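D-alanyl-D-alanine carboxypeptidase DacD (Escherichia coli, PDB 5FSR) removes the C-terminal D-alanine from peptidoglycan pentapeptide precursors, acting as a serine-type DD-carboxypeptidase (penicillin-binding protein 6b) in cell wall biosynthesis. Local coordinates at residues A[284-289]-A[323-328]; A[225-230]-A[271-276]. All blocks are in the same frame, centred on the assembly; numbering follows the deposited sequence.

Interaction 1. Residues A[284-289]-A[323-328]; sequences TTVQIL and AEIPHI
Val-286 and Ile-325 meet without a ring or other flat group between them; the flat groups here, the imidazole of His-327 and the carboxylate of Glu-324, lie on the other side of the 3-10 turn, joined through one atom each by a hydrogen bond. His-327 ND1 donates this 3.2 Å bond to Glu-324 OE1, approaching from above the carboxylate plane (51° out of it), while that oxygen sits 21° off the plane of the ring. Glu-324 OE2 forms a salt bridge with Arg-357, which probably offsets the nearness of Asp-356 to OE1. The turn itself is closed by the 2.9 Å backbone bond from His-327 N to Glu-324 O.

On the strand-facing side of the turn, Ile-325 points to strand 283-289. With CG1 beside its own backbone N (chi1 -60°), the longer branch runs out toward the strand, and CD1 meets Val-286 CG1 tip to tip at 4.1 Å. Thr-284, two residues earlier and so on the same side of the strand, brings OG1 to 4.4 Å from Ile-325 CG1; its small hydroxyl-bearing side chain suits a partly exposed place beside this apolar touch. Further along the strand, Ile-288 CD1 stands 4.8 Å from Ile-328 CG2, a looser approach, and both isoleucines also rest on Leu-354. Beta-branched Val-286 and Ile-288 fit an extended strand, and the long arm of Ile-325 carries a methyl across from the turn. Such an arrangement, a 3-10 connection from strand 316-321 to strand 328-330 packed against strand 283-289, the antiparallel partner of strand 316-321, is consistent with the small beta-sandwich C-terminal domain of penicillin-binding protein 5 relatives.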
ATOM      1  N   THR A 284      18.904  -2.309   6.839  1.00 31.68           N
ATOM      2  CA  THR A 284      18.851  -0.871   6.983  1.00 32.21           C
ATOM      3  C   THR A 284      18.641  -0.341   5.562  1.00 31.48           C
ATOM      4  O   THR A 284      18.930  -1.045   4.605  1.00 31.39           O
ATOM      5  CB  THR A 284      20.169  -0.265   7.536  1.00 34.25           C
ATOM      6  OG1 THR A 284      20.771  -1.142   8.500  1.00 35.83           O
ATOM      7  CG2 THR A 284      19.922   1.064   8.214  1.00 34.77           C
ATOM      8  N   THR A 285      18.119   0.877   5.443  1.00 31.37           N
ATOM      9  CA  THR A 285      18.060   1.624   4.182  1.00 31.12           C
ATOM     10  C   THR A 285      18.949   2.857   4.365  1.00 33.04           C
ATOM     11  O   THR A 285      18.694   3.661   5.266  1.00 33.82           O
ATOM     12  CB  THR A 285      16.603   2.073   3.851  1.00 29.43           C
ATOM     13  OG1 THR A 285      15.771   0.921   3.678  1.00 28.12           O
ATOM     14  CG2 THR A 285      16.561   2.875   2.585  1.00 29.11           C
ATOM     15  N   VAL A 286      19.943   3.035   3.501  1.00 34.46           N
ATOM     16  CA  VAL A 286      20.990   4.058   3.719  1.00 36.91           C
ATOM     17  C   VAL A 286      21.121   4.972   2.537  1.00 37.81           C
ATOM     18  O   VAL A 286      20.807   4.591   1.411  1.00 36.94           O
ATOM     19  CB  VAL A 286      22.411   3.471   3.992  1.00 38.37           C
ATOM     20  CG1 VAL A 286      22.678   3.331   5.490  1.00 39.34           C
ATOM     21  CG2 VAL A 286      22.614   2.151   3.261  1.00 37.79           C
ATOM     22  N   GLN A 287      21.616   6.174   2.804  1.00 40.08           N
ATOM     23  CA  GLN A 287      21.982   7.088   1.746  1.00 41.93           C
ATOM     24  C   GLN A 287      23.431   6.763   1.346  1.00 44.01           C
ATOM     25  O   GLN A 287      24.347   6.856   2.159  1.00 44.94           O
ATOM     26  CB  GLN A 287      21.831   8.544   2.203  1.00 43.43           C
ATOM     27  CG  GLN A 287      21.620   9.490   1.042  1.00 44.18           C
ATOM     28  CD  GLN A 287      21.689  10.954   1.440  1.00 46.08           C
ATOM     29  OE1 GLN A 287      22.702  11.413   1.955  1.00 48.43           O
ATOM     30  NE2 GLN A 287      20.616  11.704   1.173  1.00 45.53           N
ATOM     31  N   ILE A 288      23.602   6.339   0.099  1.00 44.79           N
ATOM     32  CA  ILE A 288      24.913   6.038  -0.441  1.00 47.43           C
ATOM     33  C   ILE A 288      25.412   7.370  -1.002  1.00 49.99           C
ATOM     34  O   ILE A 288      26.378   7.935  -0.466  1.00 51.64           O
ATOM     35  CB  ILE A 288      24.858   4.910  -1.509  1.00 46.86           C
ATOM     36  CG1 ILE A 288      24.139   3.664  -0.967  1.00 45.24           C
ATOM     37  CG2 ILE A 288      26.259   4.502  -1.975  1.00 48.61           C
ATOM     38  CD1 ILE A 288      24.875   2.920   0.135  1.00 45.87           C
ATOM     39  N   LEU A 289      24.714   7.897  -2.022  1.00 50.46           N
ATOM     40  CA  LEU A 289      25.135   9.137  -2.721  1.00 53.26           C
ATOM     41  C   LEU A 289      24.409  10.421  -2.235  1.00 54.09           C
ATOM     42  O   LEU A 289      23.318  10.359  -1.636  1.00 52.59           O
ATOM     43  CB  LEU A 289      25.013   8.994  -4.271  1.00 53.64           C
ATOM     44  CG  LEU A 289      26.002   8.143  -5.126  1.00 55.41           C
ATOM     45  CD1 LEU A 289      26.337   6.856  -4.404  1.00 54.79           C
ATOM     46  CD2 LEU A 289      25.653   7.799  -6.583  1.00 55.37           C
ATOM     47  N   ALA A 323      24.833  -6.076   8.937  1.00 39.71           N
ATOM     48  CA  ALA A 323      26.166  -6.621   9.031  1.00 41.56           C
ATOM     49  C   ALA A 323      27.067  -6.122   7.900  1.00 41.61           C
ATOM     50  O   ALA A 323      28.282  -6.092   8.073  1.00 43.33           O
ATOM     51  CB  ALA A 323      26.124  -8.137   9.052  1.00 42.06           C
ATOM     52  N   GLU A 324      26.469  -5.729   6.763  1.00 39.80           N
ATOM     53  CA  GLU A 324      27.224  -5.192   5.626  1.00 40.05           C
ATOM     54  C   GLU A 324      27.652  -3.691   5.661  1.00 40.60           C
ATOM     55  O   GLU A 324      28.546  -3.284   4.886  1.00 41.39           O
ATOM     56  CB  GLU A 324      26.556  -5.596   4.306  1.00 38.45           C
ATOM     57  CG  GLU A 324      26.415  -7.105   4.132  1.00 38.53           C
ATOM     58  CD  GLU A 324      27.673  -7.896   4.494  1.00 40.65           C
ATOM     59  OE1 GLU A 324      28.764  -7.515   4.034  1.00 41.82           O
ATOM     60  OE2 GLU A 324      27.595  -8.864   5.288  1.00 41.33           O
ATOM     61  N   ILE A 325      27.124  -2.918   6.611  1.00 40.43           N
ATOM     62  CA  ILE A 325      27.417  -1.492   6.688  1.00 41.11           C
ATOM     63  C   ILE A 325      28.909  -1.206   6.866  1.00 43.44           C
ATOM     64  O   ILE A 325      29.450  -0.356   6.163  1.00 44.03           O
ATOM     65  CB  ILE A 325      26.585  -0.772   7.785  1.00 40.91           C
ATOM     66  CG1 ILE A 325      25.073  -0.913   7.516  1.00 38.70           C
ATOM     67  CG2 ILE A 325      26.984   0.703   7.919  1.00 42.00           C
ATOM     68  CD1 ILE A 325      24.558  -0.292   6.228  1.00 37.26           C
ATOM     69  N   PRO A 326      29.590  -1.913   7.786  1.00 45.02           N
ATOM     70  CA  PRO A 326      31.040  -1.684   7.881  1.00 47.43           C
ATOM     71  C   PRO A 326      31.884  -2.159   6.676  1.00 47.89           C
ATOM     72  O   PRO A 326      33.038  -1.806   6.582  1.00 49.81           O
ATOM     73  CB  PRO A 326      31.423  -2.443   9.157  1.00 48.95           C
ATOM     74  CG  PRO A 326      30.135  -2.585   9.917  1.00 47.59           C
ATOM     75  CD  PRO A 326      29.136  -2.830   8.845  1.00 45.05           C
ATOM     76  N   HIS A 327      31.303  -2.939   5.773  1.00 46.43           N
ATOM     77  CA  HIS A 327      31.987  -3.467   4.602  1.00 47.01           C
ATOM     78  C   HIS A 327      31.702  -2.775   3.266  1.00 46.27           C
ATOM     79  O   HIS A 327      32.182  -3.277   2.246  1.00 46.80           O
ATOM     80  CB  HIS A 327      31.632  -4.941   4.453  1.00 46.32           C
ATOM     81  CG  HIS A 327      31.878  -5.735   5.688  1.00 47.44           C
ATOM     82  ND1 HIS A 327      30.928  -6.571   6.230  1.00 46.43           N
ATOM     83  CD2 HIS A 327      32.960  -5.815   6.496  1.00 49.64           C
ATOM     84  CE1 HIS A 327      31.416  -7.136   7.318  1.00 47.97           C
ATOM     85  NE2 HIS A 327      32.644  -6.692   7.502  1.00 49.98           N
ATOM     86  N   ILE A 328      30.953  -1.658   3.252  1.00 45.40           N
ATOM     87  CA  ILE A 328      30.626  -0.934   2.011  1.00 44.88           C
ATOM     88  C   ILE A 328      31.685   0.113   1.718  1.00 47.04           C
ATOM     89  O   ILE A 328      32.019   0.901   2.587  1.00 48.29           O
ATOM     90  CB  ILE A 328      29.262  -0.203   2.080  1.00 43.04           C
ATOM     91  CG1 ILE A 328      28.106  -1.206   2.206  1.00 41.02           C
ATOM     92  CG2 ILE A 328      29.049   0.717   0.868  1.00 42.85           C
ATOM     93  CD1 ILE A 328      27.703  -1.938   0.936  1.00 40.04           C
TER

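Interaction 2. Residues A[225-230]-A[271-276]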
ATOM      1  N   LYS A 225       1.857  -3.447  20.376  1.00 53.33           N
ATOM      2  CA  LYS A 225       2.672  -2.737  21.368  1.00 55.65           C
ATOM      3  C   LYS A 225       4.159  -3.132  21.263  1.00 56.09           C
ATOM      4  O   LYS A 225       4.887  -3.129  22.280  1.00 59.82           O
ATOM      5  CB  LYS A 225       2.137  -3.001  22.801  1.00 58.86           C
ATOM      6  N   THR A 226       4.604  -3.498  20.064  1.00 53.42           N
ATOM      7  CA  THR A 226       6.010  -3.756  19.804  1.00 53.64           C
ATOM      8  C   THR A 226       6.561  -3.130  18.501  1.00 51.27           C
ATOM      9  O   THR A 226       7.745  -3.322  18.200  1.00 51.70           O
ATOM     10  CB  THR A 226       6.288  -5.275  19.809  1.00 54.36           C
ATOM     11  OG1 THR A 226       7.660  -5.499  20.160  1.00 55.91           O
ATOM     12  CG2 THR A 226       5.985  -5.935  18.448  1.00 51.89           C
ATOM     13  N   MET A 227       5.723  -2.395  17.752  1.00 48.95           N
ATOM     14  CA  MET A 227       6.111  -1.706  16.495  1.00 46.46           C
ATOM     15  C   MET A 227       5.276  -0.416  16.306  1.00 44.42           C
ATOM     16  O   MET A 227       4.359  -0.135  17.098  1.00 45.30           O
ATOM     17  CB  MET A 227       5.896  -2.606  15.264  1.00 45.46           C
ATOM     18  CG  MET A 227       6.078  -4.112  15.444  1.00 47.06           C
ATOM     19  SD  MET A 227       6.015  -4.964  13.852  1.00 46.44           S
ATOM     20  CE  MET A 227       7.635  -4.591  13.202  1.00 45.28           C
ATOM     21  N   ASN A 228       5.608   0.341  15.262  1.00 41.04           N
ATOM     22  CA  ASN A 228       4.899   1.552  14.856  1.00 39.38           C
ATOM     23  C   ASN A 228       4.236   1.240  13.524  1.00 36.17           C
ATOM     24  O   ASN A 228       4.692   1.725  12.470  1.00 34.91           O
ATOM     25  CB  ASN A 228       5.902   2.726  14.737  1.00 40.33           C
ATOM     26  CG  ASN A 228       5.282   4.027  14.209  1.00 40.17           C
ATOM     27  OD1 ASN A 228       4.074   4.164  14.112  1.00 40.75           O
ATOM     28  ND2 ASN A 228       6.128   4.994  13.872  1.00 40.73           N
ATOM     29  N   VAL A 229       3.205   0.387  13.567  1.00 34.57           N
ATOM     30  CA  VAL A 229       2.435  -0.007  12.375  1.00 32.05           C
ATOM     31  C   VAL A 229       1.283   0.984  12.181  1.00 31.06           C
ATOM     32  O   VAL A 229       0.477   1.184  13.088  1.00 32.20           O
ATOM     33  CB  VAL A 229       1.876  -1.448  12.460  1.00 32.16           C
ATOM     34  CG1 VAL A 229       0.996  -1.773  11.257  1.00 30.78           C
ATOM     35  CG2 VAL A 229       2.988  -2.471  12.548  1.00 32.61           C
ATOM     36  N   ASP A 230       1.224   1.615  11.014  1.00 28.94           N
ATOM     37  CA  ASP A 230       0.161   2.557  10.707  1.00 27.92           C
ATOM     38  C   ASP A 230      -0.574   2.017   9.460  1.00 26.37           C
ATOM     39  O   ASP A 230      -1.131   2.784   8.678  1.00 25.09           O
ATOM     40  CB  ASP A 230       0.719   3.998  10.593  1.00 27.72           C
ATOM     41  CG  ASP A 230       1.719   4.186   9.439  1.00 26.64           C
ATOM     42  OD1 ASP A 230       1.841   3.331   8.540  1.00 25.12           O
ATOM     43  OD2 ASP A 230       2.386   5.236   9.421  1.00 27.00           O
ATOM     44  N   GLU A 271       2.493 -13.953  10.352  1.00 43.20           N
ATOM     45  CA  GLU A 271       3.354 -14.031   9.190  1.00 41.88           C
ATOM     46  C   GLU A 271       3.758 -12.636   8.754  1.00 39.84           C
ATOM     47  O   GLU A 271       4.928 -12.429   8.434  1.00 39.54           O
ATOM     48  CB  GLU A 271       2.693 -14.759   8.019  1.00 41.70           C
ATOM     49  CG  GLU A 271       2.381 -16.243   8.213  1.00 44.07           C
ATOM     50  CD  GLU A 271       3.472 -17.050   8.917  1.00 45.81           C
ATOM     51  OE1 GLU A 271       4.636 -16.978   8.487  1.00 45.29           O
ATOM     52  OE2 GLU A 271       3.151 -17.776   9.887  1.00 47.81           O
ATOM     53  N   ALA A 272       2.811 -11.681   8.778  1.00 38.37           N
ATOM     54  CA  ALA A 272       3.091 -10.278   8.429  1.00 36.44           C
ATOM     55  C   ALA A 272       4.054  -9.567   9.372  1.00 36.81           C
ATOM     56  O   ALA A 272       4.911  -8.788   8.909  1.00 35.77           O
ATOM     57  CB  ALA A 272       1.803  -9.466   8.335  1.00 35.58           C
ATOM     58  N   ARG A 273       3.877  -9.803  10.675  1.00 38.22           N
ATOM     59  CA  ARG A 273       4.781  -9.292  11.712  1.00 39.27           C
ATOM     60  C   ARG A 273       6.084 -10.121  11.831  1.00 39.79           C
ATOM     61  O   ARG A 273       7.054  -9.636  12.385  1.00 40.16           O
ATOM     62  CB  ARG A 273       4.056  -9.245  13.069  1.00 41.91           C
ATOM     63  CG  ARG A 273       4.612  -8.260  14.102  1.00 43.35           C
ATOM     64  CD  ARG A 273       4.126  -8.648  15.503  1.00 46.38           C
ATOM     65  NE  ARG A 273       2.768  -8.128  15.733  1.00 47.21           N
ATOM     66  CZ  ARG A 273       1.845  -8.643  16.553  1.00 49.11           C
ATOM     67  NH1 ARG A 273       2.058  -9.754  17.246  1.00 51.28           N
ATOM     68  NH2 ARG A 273       0.669  -8.041  16.645  1.00 49.28           N
ATOM     69  N   LYS A 274       6.096 -11.368  11.363  1.00 39.72           N
ATOM     70  CA  LYS A 274       7.350 -12.135  11.205  1.00 40.11           C
ATOM     71  C   LYS A 274       8.186 -11.540  10.045  1.00 38.12           C
ATOM     72  O   LYS A 274       9.401 -11.478  10.135  1.00 38.36           O
ATOM     73  CB  LYS A 274       7.026 -13.602  10.919  1.00 41.48           C
ATOM     74  CG  LYS A 274       8.195 -14.534  10.674  1.00 42.72           C
ATOM     75  CD  LYS A 274       7.755 -15.836  10.001  1.00 43.69           C
ATOM     76  CE  LYS A 274       6.884 -16.711  10.885  1.00 45.67           C
ATOM     77  NZ  LYS A 274       6.580 -18.001  10.203  1.00 46.77           N
ATOM     78  N   LEU A 275       7.525 -11.119   8.967  1.00 35.63           N
ATOM     79  CA  LEU A 275       8.215 -10.534   7.825  1.00 34.00           C
ATOM     80  C   LEU A 275       8.831  -9.188   8.168  1.00 33.28           C
ATOM     81  O   LEU A 275      10.046  -9.002   7.971  1.00 34.20           O
ATOM     82  CB  LEU A 275       7.287 -10.360   6.629  1.00 32.41           C
ATOM     83  CG  LEU A 275       7.082 -11.579   5.752  1.00 32.82           C
ATOM     84  CD1 LEU A 275       6.056 -11.237   4.671  1.00 31.15           C
ATOM     85  CD2 LEU A 275       8.411 -12.016   5.116  1.00 33.19           C
ATOM     86  N   LEU A 276       8.002  -8.291   8.697  1.00 32.24           N
ATOM     87  CA  LEU A 276       8.399  -6.953   9.155  1.00 31.54           C
ATOM     88  C   LEU A 276       9.428  -6.933  10.286  1.00 32.65           C
ATOM     89  O   LEU A 276      10.241  -6.024  10.382  1.00 32.05           O
ATOM     90  CB  LEU A 276       7.170  -6.178   9.664  1.00 30.88           C
ATOM     91  CG  LEU A 276       6.161  -5.712   8.638  1.00 29.36           C
ATOM     92  CD1 LEU A 276       4.837  -5.281   9.321  1.00 29.37           C
ATOM     93  CD2 LEU A 276       6.758  -4.590   7.810  1.00 28.14           C
TER
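Met-227 spans the contact with its last two atoms: SD lies 3.6 Å from Arg-273 CG, and CE comes to 3.9 Å from Leu-276 CB and 4.1 Å from Leu-276 O. A bend at chi3 (77°) after an extended chi2 turns the methyl aside, letting one flexible, unbranched residue meet side chains three positions apart on the helix. Beside it, Thr-226 CG2 approaches Arg-273 CD loosely, at 4.4 Å, along the aliphatic part of the arginine.

These contacts fasten the entry to strand 228-236, an outer strand of the five-stranded antiparallel sheet of the DD-peptidase domain, to helix 265-282, which packs across that sheet. The same strand carries Lys-233 further on, in the Lys-Thr-Gly motif of the penicillin-binding serine enzymes.

Beyond the first shell, the NE of Arg-273 forms a salt bridge with Asp-224, which probably helps set the course of the side chain; Asp-224 also accepts a weak hydrogen bond from Thr-226 N. Leu-276, buried, fills the interface with Leu-42, Ala-246, Leu-255 and Ala-257 of the sheet. Next to Arg-273, Lys-274 NZ reaches back three residues to the syn lone pair of Glu-271 OE1 at 2.8 Å, a salt bridge along the helix.

From the N terminus, the chain lays down strands 39-44 and 50-54 and a run of helices before reaching segment 225-230 at the start of strand 228-236, runs through strands 242-250 and 253-262, and returns along helix 265-282, where interaction 2 closes a loop of 40 residues. The helix passes directly into strand 283-289, which opens interaction 1; that contact closes a second loop, of 33 residues, containing strand 316-321. The two loops are in series, neither nested nor crossed, with centres about 23 Å apart and nearest atoms about 10 Å apart. Interaction 2 joins helix and sheet in the catalytic domain, interaction 1 joins strand and turn in the C-terminal domain, and the helix-to-strand junction links them.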